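PDB 3ER6: putative transcriptional regulator protein from Vibrio parahaemolyticus, which is of unknown function but, as a member of the AraC-like regulators with a DJ-1/PfpI-type domain, probably binds specific DNA sequences to control transcription. Local coordinates for residues Ile83-Asp91 and Phe138-Phe146. The protein carries 1 engineered substitution. Sequence-based numbering, arbitrary orientation.
Sequences IGDPLESLD and FAHLFGELF
With CG anti to its backbone nitrogen (chi1 -180°), Leu141 directs both methyls at the short helix 86-89, while Phe138 brings its ring against the turn that starts that helix. Pro86 CD sits over the centre of the Phe138 ring in a CH-pi contact, 3.8 Å from the ring centroid and 11° off the normal. Leu141 splits its work between its branches: CD2 packs against the proline ring, 3.9 Å from Pro86 CD, whereas CD1 reaches 3.6 Å to Leu87 CD1. Asp85 comes in at about a right angle to Phe138, its carboxylate plane turned 30° from the ring, and its OD1 lies 3.7 Å from Phe138 CE1. Asp85 is the N-cap residue of helix 86-89, and the same OD1 accepts from Leu87 N at 2.9 Å; the N-H approaches from above the carboxylate plane, which ties down the group beside the aromatic ring. At the other end of the contact, Leu90 points CD2 between Leu145 and Phe146, looser packing at 4.4 Å from Leu145 CD1 and 4.2 Å from Phe146 CZ. No hydrogen bond crosses between the segments; the join is mainly apolar, with Asp85 OD1 and Gly84 O also resting against the Phe138 ring. Within segment 83-91, Ser89 OG donates to Ile83 O at 2.8 Å, closing the loop 83-85 back onto the helix it precedes. This is peripheral packing within the DJ-1/PfpI-type part of the protein: the turn and short helix 86-89 that follow strand 77-80 of the central sheet rest on helix 136-145. Helix 117-124 lies against both segments, Phe119 touching Pro86 and meeting the Phe142 ring edge-to-face, while Leu151 of the short strand 150-151 packs on Ala139 and Phe142.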
loop_
_atom_site.group_PDB
_atom_site.type_symbol
_atom_site.label_atom_id
_atom_site.label_comp_id
_atom_site.label_asym_id
_atom_site.label_seq_id
_atom_site.Cartn_x
_atom_site.Cartn_y
_atom_site.Cartn_z
ATOM N N ILE A 83 -0.590 13.857 0.021
ATOM C CA ILE A 83 -0.507 14.929 -0.950
ATOM C C ILE A 83 0.905 15.092 -1.460
ATOM O O ILE A 83 1.209 16.071 -2.152
ATOM C CB ILE A 83 -1.126 16.297 -0.419
ATOM C CG1 ILE A 83 -0.408 16.820 0.858
ATOM C CG2 ILE A 83 -2.637 16.159 -0.163
ATOM C CD1 ILE A 83 -0.812 18.349 1.203
ATOM N N GLY A 84 1.768 14.139 -1.118
ATOM C CA GLY A 84 3.216 14.263 -1.415
ATOM C C GLY A 84 3.827 15.426 -0.621
ATOM O O GLY A 84 3.519 15.604 0.539
ATOM N N ASP A 85 4.643 16.236 -1.263
ATOM C CA ASP A 85 5.266 17.344 -0.584
ATOM C C ASP A 85 4.286 18.485 -0.477
ATOM O O ASP A 85 3.912 19.108 -1.489
ATOM C CB ASP A 85 6.507 17.798 -1.348
ATOM C CG ASP A 85 7.227 18.977 -0.672
ATOM O OD1 ASP A 85 6.793 19.561 0.358
ATOM O OD2 ASP A 85 8.275 19.333 -1.228
ATOM N N PRO A 86 3.883 18.788 0.760
ATOM C CA PRO A 86 2.830 19.805 0.968
ATOM C C PRO A 86 3.243 21.164 0.420
ATOM O O PRO A 86 2.390 21.976 0.042
ATOM C CB PRO A 86 2.629 19.825 2.482
ATOM C CG PRO A 86 3.122 18.424 2.946
ATOM C CD PRO A 86 4.286 18.101 1.997
ATOM N N LEU A 87 4.545 21.410 0.382
ATOM C CA LEU A 87 5.027 22.741 -0.007
ATOM C C LEU A 87 4.678 22.893 -1.476
ATOM O O LEU A 87 4.376 23.980 -1.953
ATOM C CB LEU A 87 6.540 22.792 0.204
ATOM C CG LEU A 87 7.095 24.141 0.648
ATOM C CD1 LEU A 87 6.246 24.720 1.791
ATOM C CD2 LEU A 87 8.552 23.995 1.027
ATOM N N GLU A 88 4.709 21.784 -2.191
ATOM C CA GLU A 88 4.328 21.710 -3.599
ATOM C C GLU A 88 2.796 21.822 -3.771
ATOM O O GLU A 88 2.281 22.626 -4.571
ATOM C CB GLU A 88 4.742 20.337 -4.088
ATOM C CG GLU A 88 5.084 20.242 -5.540
ATOM C CD GLU A 88 3.988 20.788 -6.441
ATOM O OE1 GLU A 88 2.819 20.837 -6.007
ATOM O OE2 GLU A 88 4.303 21.149 -7.614
ATOM N N SER A 89 2.049 21.037 -2.992
ATOM C CA SER A 89 0.676 20.729 -3.392
ATOM C C SER A 89 -0.385 21.421 -2.584
ATOM O O SER A 89 -1.516 21.589 -3.035
ATOM C CB SER A 89 0.482 19.229 -3.256
ATOM O OG SER A 89 0.695 18.846 -1.905
ATOM N N LEU A 90 -0.087 21.720 -1.342
ATOM C CA LEU A 90 -1.191 22.041 -0.383
ATOM C C LEU A 90 -2.029 23.223 -0.888
ATOM O O LEU A 90 -3.272 23.222 -0.769
ATOM C CB LEU A 90 -0.642 22.339 1.030
ATOM C CG LEU A 90 -1.690 22.596 2.129
ATOM C CD1 LEU A 90 -2.628 21.388 2.370
ATOM C CD2 LEU A 90 -1.013 22.992 3.460
ATOM N N ASP A 91 -1.337 24.236 -1.422
ATOM C CA ASP A 91 -1.978 25.482 -1.821
ATOM C C ASP A 91 -2.664 25.349 -3.158
ATOM O O ASP A 91 -3.395 26.248 -3.559
ATOM C CB ASP A 91 -0.973 26.654 -1.871
ATOM C CG ASP A 91 -0.591 27.149 -0.466
ATOM O OD1 ASP A 91 -1.216 26.685 0.545
ATOM O OD2 ASP A 91 0.337 28.002 -0.373
ATOM N N PHE A 138 8.391 14.803 7.283
ATOM C CA PHE A 138 7.680 16.072 7.133
ATOM C C PHE A 138 7.337 16.834 8.444
ATOM O O PHE A 138 6.593 17.820 8.407
ATOM C CB PHE A 138 6.449 15.925 6.206
ATOM C CG PHE A 138 6.810 15.951 4.723
ATOM C CD1 PHE A 138 7.537 17.019 4.197
ATOM C CD2 PHE A 138 6.434 14.933 3.863
ATOM C CE1 PHE A 138 7.887 17.072 2.872
ATOM C CE2 PHE A 138 6.795 14.975 2.540
ATOM C CZ PHE A 138 7.528 16.039 2.041
ATOM N N ALA A 139 7.883 16.401 9.585
ATOM C CA ALA A 139 7.510 17.032 10.854
ATOM C C ALA A 139 7.946 18.498 10.960
ATOM O O ALA A 139 7.209 19.355 11.510
ATOM C CB ALA A 139 8.042 16.251 12.072
ATOM N N HIS A 140 9.145 18.799 10.448
ATOM C CA HIS A 140 9.594 20.194 10.454
ATOM C C HIS A 140 8.624 21.115 9.694
ATOM O O HIS A 140 8.194 22.145 10.190
ATOM C CB HIS A 140 10.996 20.331 9.856
ATOM C CG HIS A 140 11.478 21.746 9.850
ATOM N ND1 HIS A 140 11.922 22.386 10.993
ATOM C CD2 HIS A 140 11.513 22.674 8.864
ATOM C CE1 HIS A 140 12.242 23.635 10.701
ATOM N NE2 HIS A 140 11.999 23.835 9.417
ATOM N N LEU A 141 8.284 20.725 8.471
ATOM C CA LEU A 141 7.375 21.523 7.654
ATOM C C LEU A 141 6.034 21.705 8.348
ATOM O O LEU A 141 5.507 22.825 8.399
ATOM C CB LEU A 141 7.212 20.913 6.258
ATOM C CG LEU A 141 6.279 21.658 5.287
ATOM C CD1 LEU A 141 6.796 23.074 4.982
ATOM C CD2 LEU A 141 6.152 20.880 3.972
ATOM N N PHE A 142 5.479 20.618 8.882
ATOM C CA PHE A 142 4.219 20.727 9.633
ATOM C C PHE A 142 4.372 21.794 10.740
ATOM O O PHE A 142 3.473 22.610 10.971
ATOM C CB PHE A 142 3.857 19.415 10.283
ATOM C CG PHE A 142 2.441 19.366 10.774
ATOM C CD1 PHE A 142 1.434 18.916 9.934
ATOM C CD2 PHE A 142 2.118 19.778 12.066
ATOM C CE1 PHE A 142 0.116 18.876 10.368
ATOM C CE2 PHE A 142 0.806 19.731 12.516
ATOM C CZ PHE A 142 -0.205 19.275 11.630
ATOM N N GLY A 143 5.505 21.763 11.430
ATOM C CA GLY A 143 5.785 22.801 12.447
ATOM C C GLY A 143 5.838 24.221 11.890
ATOM O O GLY A 143 5.381 25.150 12.534
ATOM N N GLU A 144 6.399 24.396 10.702
ATOM C CA GLU A 144 6.438 25.709 10.053
ATOM C C GLU A 144 5.049 26.192 9.660
ATOM O O GLU A 144 4.678 27.341 9.913
ATOM C CB GLU A 144 7.349 25.664 8.830
ATOM C CG GLU A 144 8.776 25.229 9.159
ATOM C CD GLU A 144 9.464 26.145 10.201
ATOM O OE1 GLU A 144 10.260 27.014 9.768
ATOM O OE2 GLU A 144 9.239 26.002 11.438
ATOM N N LEU A 145 4.226 25.296 9.108
ATOM C CA LEU A 145 2.881 25.695 8.649
ATOM C C LEU A 145 1.822 25.823 9.736
ATOM O O LEU A 145 0.890 26.644 9.619
ATOM C CB LEU A 145 2.412 24.752 7.490
ATOM C CG LEU A 145 3.425 24.638 6.346
ATOM C CD1 LEU A 145 3.005 23.577 5.269
ATOM C CD2 LEU A 145 3.568 25.990 5.715
ATOM N N PHE A 146 1.897 24.943 10.740
ATOM C CA PHE A 146 0.885 24.853 11.772
ATOM C C PHE A 146 1.571 24.918 13.135
ATOM O O PHE A 146 1.489 23.962 13.926
ATOM C CB PHE A 146 0.079 23.537 11.627
ATOM C CG PHE A 146 -0.507 23.353 10.236
ATOM C CD1 PHE A 146 -1.603 24.115 9.813
ATOM C CD2 PHE A 146 0.101 22.466 9.327
ATOM C CE1 PHE A 146 -2.105 23.989 8.502
ATOM C CE2 PHE A 146 -0.377 22.327 8.013
ATOM C CZ PHE A 146 -1.480 23.101 7.596
#